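Local coordinates for protein N-formylglutamate amidohydrolase (Ralstonia eutropha, PDB 2Q7S) that binds zinc and probably acts as a metal-dependent hydrolase of the N-formylglutamate amidohydrolase family, at residues A[202-207]-A[283-288]; A[208-213]-A[279-284]; A[218-223]-A[272-277]. All blocks are in the same frame, centred on the assembly; numbering follows the deposited sequence.

Overall arrangement
All three contacts lie along helix 267-289: contacts 1 and 2 against the antiparallel helix 205-217, contact 3 against the turn that leads from that helix to strand 222-224. Contact 1 joins the start of helix 205-217 to the end of helix 267-289. Contact 2 lies one step further along, its centre about 7 Å away, and the two touch where CB of Tyr285 packs on CD2 of Leu210. Contact 3 follows about 10 Å from contact 2 and about 17 Å from contact 1, centre to centre. The zinc site of His32, Asp55 and His172 lies away from all three. The helices cover strands of the main sheet, among them strand 166-174, which carries His172.

Contact 1: A[202-207]-A[283-288]; sequences TCEPGL and AEYVRR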
loop_
_atom_site.group_PDB
_atom_site.type_symbol
_atom_site.label_atom_id
_atom_site.label_comp_id
_atom_site.label_asym_id
_atom_site.label_seq_id
_atom_site.Cartn_x
_atom_site.Cartn_y
_atom_site.Cartn_z
ATOM N N THR A 202 -2.770 -5.183 15.045
ATOM C CA THR A 202 -1.473 -4.689 14.541
ATOM C C THR A 202 -1.168 -3.244 14.856
ATOM O O THR A 202 -0.033 -2.778 14.650
ATOM C CB THR A 202 -1.429 -4.787 13.028
ATOM O OG1 THR A 202 -2.453 -3.932 12.490
ATOM C CG2 THR A 202 -1.613 -6.252 12.581
ATOM N N CYS A 203 -2.191 -2.521 15.297
ATOM C CA CYS A 203 -2.065 -1.132 15.711
ATOM C C CYS A 203 -2.721 -0.924 17.097
ATOM O O CYS A 203 -3.801 -1.448 17.409
ATOM C CB CYS A 203 -2.752 -0.245 14.708
ATOM S SG CYS A 203 -2.318 1.471 14.818
ATOM N N GLU A 204 -2.057 -0.137 17.927
ATOM C CA GLU A 204 -2.629 0.252 19.169
ATOM C C GLU A 204 -3.911 1.050 18.876
ATOM O O GLU A 204 -3.990 1.833 17.914
ATOM C CB GLU A 204 -1.610 1.019 19.996
ATOM C CG GLU A 204 -1.024 2.210 19.306
ATOM C CD GLU A 204 -1.705 3.484 19.620
ATOM O OE1 GLU A 204 -2.453 3.531 20.596
ATOM O OE2 GLU A 204 -1.480 4.463 18.879
ATOM N N PRO A 205 -4.955 0.790 19.661
ATOM C CA PRO A 205 -6.275 1.267 19.288
ATOM C C PRO A 205 -6.452 2.777 19.196
ATOM O O PRO A 205 -7.329 3.228 18.470
ATOM C CB PRO A 205 -7.180 0.682 20.397
ATOM C CG PRO A 205 -6.266 0.413 21.525
ATOM C CD PRO A 205 -4.983 -0.011 20.895
ATOM N N GLY A 206 -5.717 3.546 19.976
ATOM C CA GLY A 206 -5.908 4.999 20.028
ATOM C C GLY A 206 -5.673 5.644 18.659
ATOM O O GLY A 206 -6.351 6.603 18.298
ATOM N N LEU A 207 -4.733 5.115 17.883
ATOM C CA LEU A 207 -4.469 5.674 16.561
ATOM C C LEU A 207 -5.553 5.341 15.546
ATOM O O LEU A 207 -5.920 6.198 14.733
ATOM C CB LEU A 207 -3.105 5.280 16.016
ATOM C CG LEU A 207 -2.765 5.865 14.620
ATOM C CD1 LEU A 207 -2.805 7.395 14.603
ATOM C CD2 LEU A 207 -1.428 5.375 14.131
ATOM N N ALA A 283 0.769 13.181 13.429
ATOM C CA ALA A 283 2.138 13.527 13.847
ATOM C C ALA A 283 2.127 13.923 15.304
ATOM O O ALA A 283 2.972 13.501 16.072
ATOM C CB ALA A 283 2.764 14.662 12.978
ATOM N N GLU A 284 1.134 14.713 15.687
ATOM C CA GLU A 284 0.932 15.133 17.080
ATOM C C GLU A 284 0.675 13.935 18.037
ATOM O O GLU A 284 1.212 13.861 19.167
ATOM C CB GLU A 284 -0.248 16.086 17.134
ATOM C CG GLU A 284 0.016 17.437 16.522
ATOM C CD GLU A 284 -1.193 18.381 16.639
ATOM O OE1 GLU A 284 -2.308 17.948 16.281
ATOM O OE2 GLU A 284 -1.041 19.532 17.105
ATOM N N TYR A 285 -0.159 13.019 17.584
ATOM C CA TYR A 285 -0.444 11.804 18.325
ATOM C C TYR A 285 0.836 10.957 18.522
ATOM O O TYR A 285 1.149 10.556 19.622
ATOM C CB TYR A 285 -1.539 11.020 17.625
ATOM C CG TYR A 285 -1.861 9.731 18.318
ATOM C CD1 TYR A 285 -2.821 9.667 19.315
ATOM C CD2 TYR A 285 -1.160 8.583 17.997
ATOM C CE1 TYR A 285 -3.069 8.474 19.954
ATOM C CE2 TYR A 285 -1.399 7.416 18.623
ATOM C CZ TYR A 285 -2.347 7.356 19.582
ATOM O OH TYR A 285 -2.538 6.164 20.192
ATOM N N VAL A 286 1.579 10.737 17.448
ATOM C CA VAL A 286 2.869 10.050 17.500
ATOM C C VAL A 286 3.889 10.689 18.446
ATOM O O VAL A 286 4.528 9.978 19.180
ATOM C CB VAL A 286 3.415 9.908 16.048
ATOM C CG1 VAL A 286 4.903 9.586 15.986
ATOM C CG2 VAL A 286 2.589 8.872 15.356
ATOM N N ARG A 287 4.062 12.022 18.402
ATOM C CA ARG A 287 5.007 12.711 19.273
ATOM C C ARG A 287 4.620 12.529 20.711
ATOM O O ARG A 287 5.470 12.393 21.584
ATOM C CB ARG A 287 5.074 14.226 18.960
ATOM C CG ARG A 287 6.038 15.016 19.830
ATOM C CD ARG A 287 6.363 16.400 19.213
ATOM N NE ARG A 287 5.186 16.913 18.558
ATOM C CZ ARG A 287 5.120 17.341 17.305
ATOM N NH1 ARG A 287 6.188 17.425 16.525
ATOM N NH2 ARG A 287 3.962 17.742 16.849
ATOM N N ARG A 288 3.334 12.590 20.980
ATOM C CA ARG A 288 2.842 12.368 22.346
ATOM C C ARG A 288 2.921 10.917 22.844
ATOM O O ARG A 288 2.808 10.657 24.048
ATOM C CB ARG A 288 1.401 12.841 22.434
ATOM C CG ARG A 288 1.233 14.344 22.313
ATOM C CD ARG A 288 -0.225 14.668 22.029
ATOM N NE ARG A 288 -0.457 16.096 21.815
ATOM C CZ ARG A 288 -1.516 16.604 21.180
ATOM N NH1 ARG A 288 -2.485 15.812 20.716
ATOM N NH2 ARG A 288 -1.613 17.924 21.011
#
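Tyr285 holds its ring on the far side of CB from the backbone N (chi1 178°), which directs it toward Glu204, whose CG sits between the backbone N and the carbonyl carbon (chi1 55°). A bend at chi2 then brings the glutamate's carboxylate round to meet the ring's edge. The two flat groups are nearly coplanar, 8° apart. Tyr285 OH donates to Glu204 OE2 in a hydrogen bond modelled at 2.4 Å; the hydroxyl is too close to the carboxylate in the model, so the exact length is doubtful. Trp167 NE1 of strand 166-174 donates to the same OE2, so this oxygen has two partners. The other oxygen serves the helix: Glu204 is the N-cap of helix 205-217, and Gly206 N gives a weak bond to Glu204 OE1 at 3.3 Å. Glutamate is long enough to cap the helix and still meet the tyrosine. Having no side chain, Gly206 probably suits the close approach of the phenol as modelled, in which Gly206 C is 3.5 Å from Tyr285 OH. Leu207 supplies an apolar flank, its CB 3.8 Å from Tyr285 CE2, and both residues also pack on Trp167, against the sheet.

Contact 2: A[208-213]-A[279-284]; sequences VDLVER and TLRIAE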
loop_
_atom_site.group_PDB
_atom_site.type_symbol
_atom_site.label_atom_id
_atom_site.label_comp_id
_atom_site.label_asym_id
_atom_site.label_seq_id
_atom_site.Cartn_x
_atom_site.Cartn_y
_atom_site.Cartn_z
ATOM N N VAL A 208 -6.052 4.107 15.577
ATOM C CA VAL A 208 -7.168 3.719 14.704
ATOM C C VAL A 208 -8.413 4.592 15.074
ATOM O O VAL A 208 -9.142 5.036 14.191
ATOM C CB VAL A 208 -7.481 2.187 14.791
ATOM C CG1 VAL A 208 -8.362 1.742 13.642
ATOM C CG2 VAL A 208 -6.191 1.374 14.799
ATOM N N ASP A 209 -8.623 4.837 16.371
ATOM C CA ASP A 209 -9.750 5.647 16.847
ATOM C C ASP A 209 -9.595 7.077 16.323
ATOM O O ASP A 209 -10.556 7.664 15.838
ATOM C CB ASP A 209 -9.792 5.735 18.389
ATOM C CG ASP A 209 -10.316 4.456 19.075
ATOM O OD1 ASP A 209 -10.791 3.502 18.414
ATOM O OD2 ASP A 209 -10.248 4.425 20.324
ATOM N N LEU A 210 -8.376 7.610 16.448
ATOM C CA LEU A 210 -8.023 8.952 15.941
ATOM C C LEU A 210 -8.339 9.074 14.459
ATOM O O LEU A 210 -9.081 9.952 14.062
ATOM C CB LEU A 210 -6.539 9.282 16.204
ATOM C CG LEU A 210 -5.990 10.700 15.913
ATOM C CD1 LEU A 210 -6.981 11.827 16.264
ATOM C CD2 LEU A 210 -4.730 10.903 16.704
ATOM N N VAL A 211 -7.801 8.177 13.646
ATOM C CA VAL A 211 -7.964 8.289 12.193
ATOM C C VAL A 211 -9.445 8.183 11.801
ATOM O O VAL A 211 -9.960 8.993 11.019
ATOM C CB VAL A 211 -7.107 7.228 11.427
ATOM C CG1 VAL A 211 -7.475 7.201 9.952
ATOM C CG2 VAL A 211 -5.580 7.489 11.638
ATOM N N GLU A 212 -10.130 7.198 12.368
ATOM C CA GLU A 212 -11.555 7.020 12.102
ATOM C C GLU A 212 -12.378 8.291 12.423
ATOM O O GLU A 212 -13.205 8.716 11.654
ATOM C CB GLU A 212 -12.063 5.833 12.932
ATOM C CG GLU A 212 -13.545 5.552 12.827
ATOM C CD GLU A 212 -13.920 4.350 13.685
ATOM O OE1 GLU A 212 -14.016 4.561 14.904
ATOM O OE2 GLU A 212 -14.051 3.213 13.160
ATOM N N ARG A 213 -12.181 8.821 13.622
ATOM C CA ARG A 213 -12.917 9.983 14.129
ATOM C C ARG A 213 -12.626 11.225 13.289
ATOM O O ARG A 213 -13.536 11.938 12.879
ATOM C CB ARG A 213 -12.536 10.231 15.593
ATOM C CG ARG A 213 -13.094 11.524 16.213
ATOM C CD ARG A 213 -12.847 11.579 17.720
ATOM N NE ARG A 213 -11.417 11.534 18.094
ATOM C CZ ARG A 213 -10.799 10.536 18.756
ATOM N NH1 ARG A 213 -11.460 9.436 19.164
ATOM N NH2 ARG A 213 -9.493 10.635 19.024
ATOM N N THR A 279 -2.871 14.186 8.708
ATOM C CA THR A 279 -1.460 13.769 8.912
ATOM C C THR A 279 -0.813 14.592 10.010
ATOM O O THR A 279 -0.006 14.098 10.776
ATOM C CB THR A 279 -0.650 13.789 7.540
ATOM O OG1 THR A 279 -1.209 12.840 6.614
ATOM C CG2 THR A 279 0.801 13.386 7.724
ATOM N N LEU A 280 -1.152 15.885 10.061
ATOM C CA LEU A 280 -0.670 16.766 11.081
ATOM C C LEU A 280 -1.180 16.238 12.422
ATOM O O LEU A 280 -0.433 16.128 13.412
ATOM C CB LEU A 280 -1.143 18.216 10.825
ATOM C CG LEU A 280 -0.648 19.321 11.755
ATOM C CD1 LEU A 280 0.903 19.274 11.922
ATOM C CD2 LEU A 280 -1.093 20.714 11.258
ATOM N N ARG A 281 -2.450 15.880 12.462
ATOM C CA ARG A 281 -3.001 15.323 13.690
ATOM C C ARG A 281 -2.330 14.004 14.136
ATOM O O ARG A 281 -2.112 13.776 15.318
ATOM C CB ARG A 281 -4.493 15.131 13.508
ATOM C CG ARG A 281 -5.198 14.732 14.778
ATOM C CD ARG A 281 -5.191 15.845 15.838
ATOM N NE ARG A 281 -5.699 15.267 17.068
ATOM C CZ ARG A 281 -4.982 14.559 17.935
ATOM N NH1 ARG A 281 -3.673 14.346 17.749
ATOM N NH2 ARG A 281 -5.590 14.055 19.005
ATOM N N ILE A 282 -2.024 13.127 13.184
ATOM C CA ILE A 282 -1.338 11.890 13.478
ATOM C C ILE A 282 0.074 12.172 13.984
ATOM O O ILE A 282 0.515 11.489 14.868
ATOM C CB ILE A 282 -1.245 10.971 12.223
ATOM C CG1 ILE A 282 -2.636 10.508 11.749
ATOM C CG2 ILE A 282 -0.312 9.752 12.427
ATOM C CD1 ILE A 282 -2.569 9.661 10.428
ATOM N N ALA A 283 0.769 13.181 13.429
ATOM C CA ALA A 283 2.138 13.527 13.847
ATOM C C ALA A 283 2.127 13.923 15.304
ATOM O O ALA A 283 2.972 13.501 16.072
ATOM C CB ALA A 283 2.764 14.662 12.978
ATOM N N GLU A 284 1.134 14.713 15.687
ATOM C CA GLU A 284 0.932 15.133 17.080
ATOM C C GLU A 284 0.675 13.935 18.037
ATOM O O GLU A 284 1.212 13.861 19.167
ATOM C CB GLU A 284 -0.248 16.086 17.134
ATOM C CG GLU A 284 0.016 17.437 16.522
ATOM C CD GLU A 284 -1.193 18.381 16.639
ATOM O OE1 GLU A 284 -2.308 17.948 16.281
ATOM O OE2 GLU A 284 -1.041 19.532 17.105
#
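The guanidinium of Arg281 has Leu210 over one face: CD1 stands 3.5 Å above its plane, displaced toward the rim, while Leu210 CD2 lies 3.8 Å from Arg281 NH1. On the opposite side Arg288 NH1 stands off the plane, 3.5 Å from Arg281 NH1. Arg213 is further away, on the leucine's side and beyond the edge of the group, its NH2 5.2 Å from Arg281 NH2. The Arg281 side chain also touches Glu214, whose negative charge probably eases this crowding of cations. Arg213 has the backbone Asp209 O above one face of its guanidinium, off toward the rim. A bend at chi2 (67°) folds the Arg281 chain so that its aliphatic part as well as its head meets the leucine, and CG comes within 3.7 Å of Leu210 CD1. Arginine suits this border position, since its methylenes and flat face can cover a buried leucine while its nitrogens stay near the surface. This is the middle of the antiparallel pairing of helices 205-217 and 267-289; within 208-213 and 279-284 the nearest CA atoms are those of Val211 and Ile282, 7.6 Å apart. There the contact is purely apolar. Ile282 sets CG1 anti to the carbonyl carbon and continues extended (chi2 176°), which carries CD1 to within 3.9 Å of Val211 CG2. The two branched side chains meet at an angle; Val211 also packs on Leu195 of strand 193-196, linking the helix pair to the sheet, and Ile282 on Leu207. On the flank of helix 205-217 that faces strand 222-224, Asp209 and Glu212 both form salt bridges with Arg224.

Contact 3: A[218-223]-A[272-277]; sequences KGYTVA and QRDLTL
The polar part of the contact is a single strong-looking bond between Tyr220 and Asp274: Tyr220 OH donates to Asp274 OD2 at a very short 2.5 Å. OD2 lies at the ring's edge, near its plane, yet the carboxylate itself is turned 80° to the ring. The first torsion of Tyr220 (chi1 -62°) places its ring anti to the carbonyl carbon and toward the helix. Tyrosine fits here because it unites a long reach, a donor and an aromatic ring, and the ring makes a T-shaped (edge-to-face) pair with Phe193. The aspartate's other oxygen is engaged on its own helix in a salt bridge, with Arg273 NE 3.3 Å from Asp274 OD1.

The rest is contact with the lysine's chain. Lys218 slides past Asp274 in the opposite sense, its CE 3.6 Å from Asp274 O. Its ammonium lies 6.0 Å (NZ to OD1) from the carboxylate of Asp274, and has a weak, long ion pair with Glu214. Gly219 takes a positive phi (106°), which glycine adopts easily, and closes helix 205-217 in a Schellman motif; from this turn the chain enters strand 222-224, completing the beta-alpha-beta crossover from the parallel strand 193-196.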
loop_
_atom_site.group_PDB
_atom_site.type_symbol
_atom_site.label_atom_id
_atom_site.label_comp_id
_atom_site.label_asym_id
_atom_site.label_seq_id
_atom_site.Cartn_x
_atom_site.Cartn_y
_atom_site.Cartn_z
ATOM N N LYS A 218 -14.866 14.898 8.947
ATOM C CA LYS A 218 -14.693 15.644 7.688
ATOM C C LYS A 218 -15.715 15.187 6.637
ATOM O O LYS A 218 -15.749 15.699 5.516
ATOM C CB LYS A 218 -13.259 15.463 7.154
ATOM C CG LYS A 218 -12.156 16.121 8.019
ATOM C CD LYS A 218 -10.785 15.465 7.802
ATOM C CE LYS A 218 -9.568 16.218 8.399
ATOM N NZ LYS A 218 -9.773 16.647 9.836
ATOM N N GLY A 219 -16.526 14.199 7.003
ATOM C CA GLY A 219 -17.642 13.775 6.195
ATOM C C GLY A 219 -17.456 12.465 5.473
ATOM O O GLY A 219 -18.315 12.080 4.699
ATOM N N TYR A 220 -16.336 11.790 5.698
ATOM C CA TYR A 220 -16.035 10.527 4.991
ATOM C C TYR A 220 -16.639 9.370 5.782
ATOM O O TYR A 220 -16.794 9.444 6.988
ATOM C CB TYR A 220 -14.514 10.354 4.849
ATOM C CG TYR A 220 -13.846 11.447 4.040
ATOM C CD1 TYR A 220 -13.918 11.447 2.658
ATOM C CD2 TYR A 220 -13.214 12.514 4.666
ATOM C CE1 TYR A 220 -13.297 12.434 1.921
ATOM C CE2 TYR A 220 -12.618 13.532 3.945
ATOM C CZ TYR A 220 -12.670 13.498 2.565
ATOM O OH TYR A 220 -12.097 14.491 1.789
ATOM N N THR A 221 -17.004 8.308 5.100
ATOM C CA THR A 221 -17.403 7.064 5.755
ATOM C C THR A 221 -16.139 6.250 5.960
ATOM O O THR A 221 -15.182 6.346 5.157
ATOM C CB THR A 221 -18.464 6.308 4.911
ATOM O OG1 THR A 221 -17.945 6.070 3.601
ATOM C CG2 THR A 221 -19.759 7.178 4.817
ATOM N N VAL A 222 -16.089 5.541 7.089
ATOM C CA VAL A 222 -14.912 4.752 7.477
ATOM C C VAL A 222 -15.439 3.378 7.926
ATOM O O VAL A 222 -16.420 3.314 8.663
ATOM C CB VAL A 222 -14.066 5.435 8.601
ATOM C CG1 VAL A 222 -12.821 4.608 8.969
ATOM C CG2 VAL A 222 -13.668 6.864 8.211
ATOM N N ALA A 223 -14.840 2.308 7.409
ATOM C CA ALA A 223 -15.093 0.922 7.865
ATOM C C ALA A 223 -13.762 0.366 8.348
ATOM O O ALA A 223 -12.716 0.713 7.791
ATOM C CB ALA A 223 -15.642 0.017 6.700
ATOM N N GLN A 272 -6.649 15.608 -0.668
ATOM C CA GLN A 272 -5.250 15.839 -0.305
ATOM C C GLN A 272 -5.185 16.815 0.879
ATOM O O GLN A 272 -4.422 16.623 1.805
ATOM C CB GLN A 272 -4.501 16.455 -1.491
ATOM C CG GLN A 272 -2.984 16.576 -1.316
ATOM C CD GLN A 272 -2.305 17.173 -2.546
ATOM O OE1 GLN A 272 -2.655 18.262 -2.993
ATOM N NE2 GLN A 272 -1.349 16.441 -3.113
ATOM N N ARG A 273 -5.980 17.864 0.821
ATOM C CA ARG A 273 -6.059 18.851 1.918
ATOM C C ARG A 273 -6.517 18.175 3.218
ATOM O O ARG A 273 -5.859 18.248 4.238
ATOM C CB ARG A 273 -6.992 19.992 1.519
ATOM C CG ARG A 273 -7.292 20.980 2.660
ATOM C CD ARG A 273 -8.667 20.708 3.340
ATOM N NE ARG A 273 -9.916 20.911 2.555
ATOM C CZ ARG A 273 -10.096 21.608 1.414
ATOM N NH1 ARG A 273 -9.115 22.264 0.778
ATOM N NH2 ARG A 273 -11.319 21.657 0.879
ATOM N N ASP A 274 -7.613 17.440 3.150
ATOM C CA ASP A 274 -8.079 16.657 4.301
ATOM C C ASP A 274 -7.026 15.696 4.865
ATOM O O ASP A 274 -6.875 15.572 6.090
ATOM C CB ASP A 274 -9.364 15.908 3.962
ATOM C CG ASP A 274 -10.535 16.831 3.785
ATOM O OD1 ASP A 274 -10.413 18.054 4.059
ATOM O OD2 ASP A 274 -11.583 16.334 3.353
ATOM N N LEU A 275 -6.286 15.021 3.990
ATOM C CA LEU A 275 -5.220 14.124 4.441
ATOM C C LEU A 275 -4.004 14.835 5.012
ATOM O O LEU A 275 -3.342 14.293 5.859
ATOM C CB LEU A 275 -4.780 13.159 3.330
ATOM C CG LEU A 275 -5.776 12.129 2.857
ATOM C CD1 LEU A 275 -5.272 11.333 1.621
ATOM C CD2 LEU A 275 -6.119 11.206 4.040
ATOM N N THR A 276 -3.681 16.046 4.520
ATOM C CA THR A 276 -2.677 16.876 5.145
ATOM C C THR A 276 -3.033 17.228 6.582
ATOM O O THR A 276 -2.213 17.130 7.489
ATOM C CB THR A 276 -2.423 18.144 4.329
ATOM O OG1 THR A 276 -1.793 17.765 3.100
ATOM C CG2 THR A 276 -1.532 19.042 5.058
ATOM N N LEU A 277 -4.258 17.700 6.775
ATOM C CA LEU A 277 -4.768 17.991 8.107
ATOM C C LEU A 277 -4.842 16.730 8.979
ATOM O O LEU A 277 -4.537 16.799 10.174
ATOM C CB LEU A 277 -6.133 18.691 8.034
ATOM C CG LEU A 277 -6.258 20.207 7.791
ATOM C CD1 LEU A 277 -6.071 21.042 9.045
ATOM C CD2 LEU A 277 -5.341 20.707 6.716
#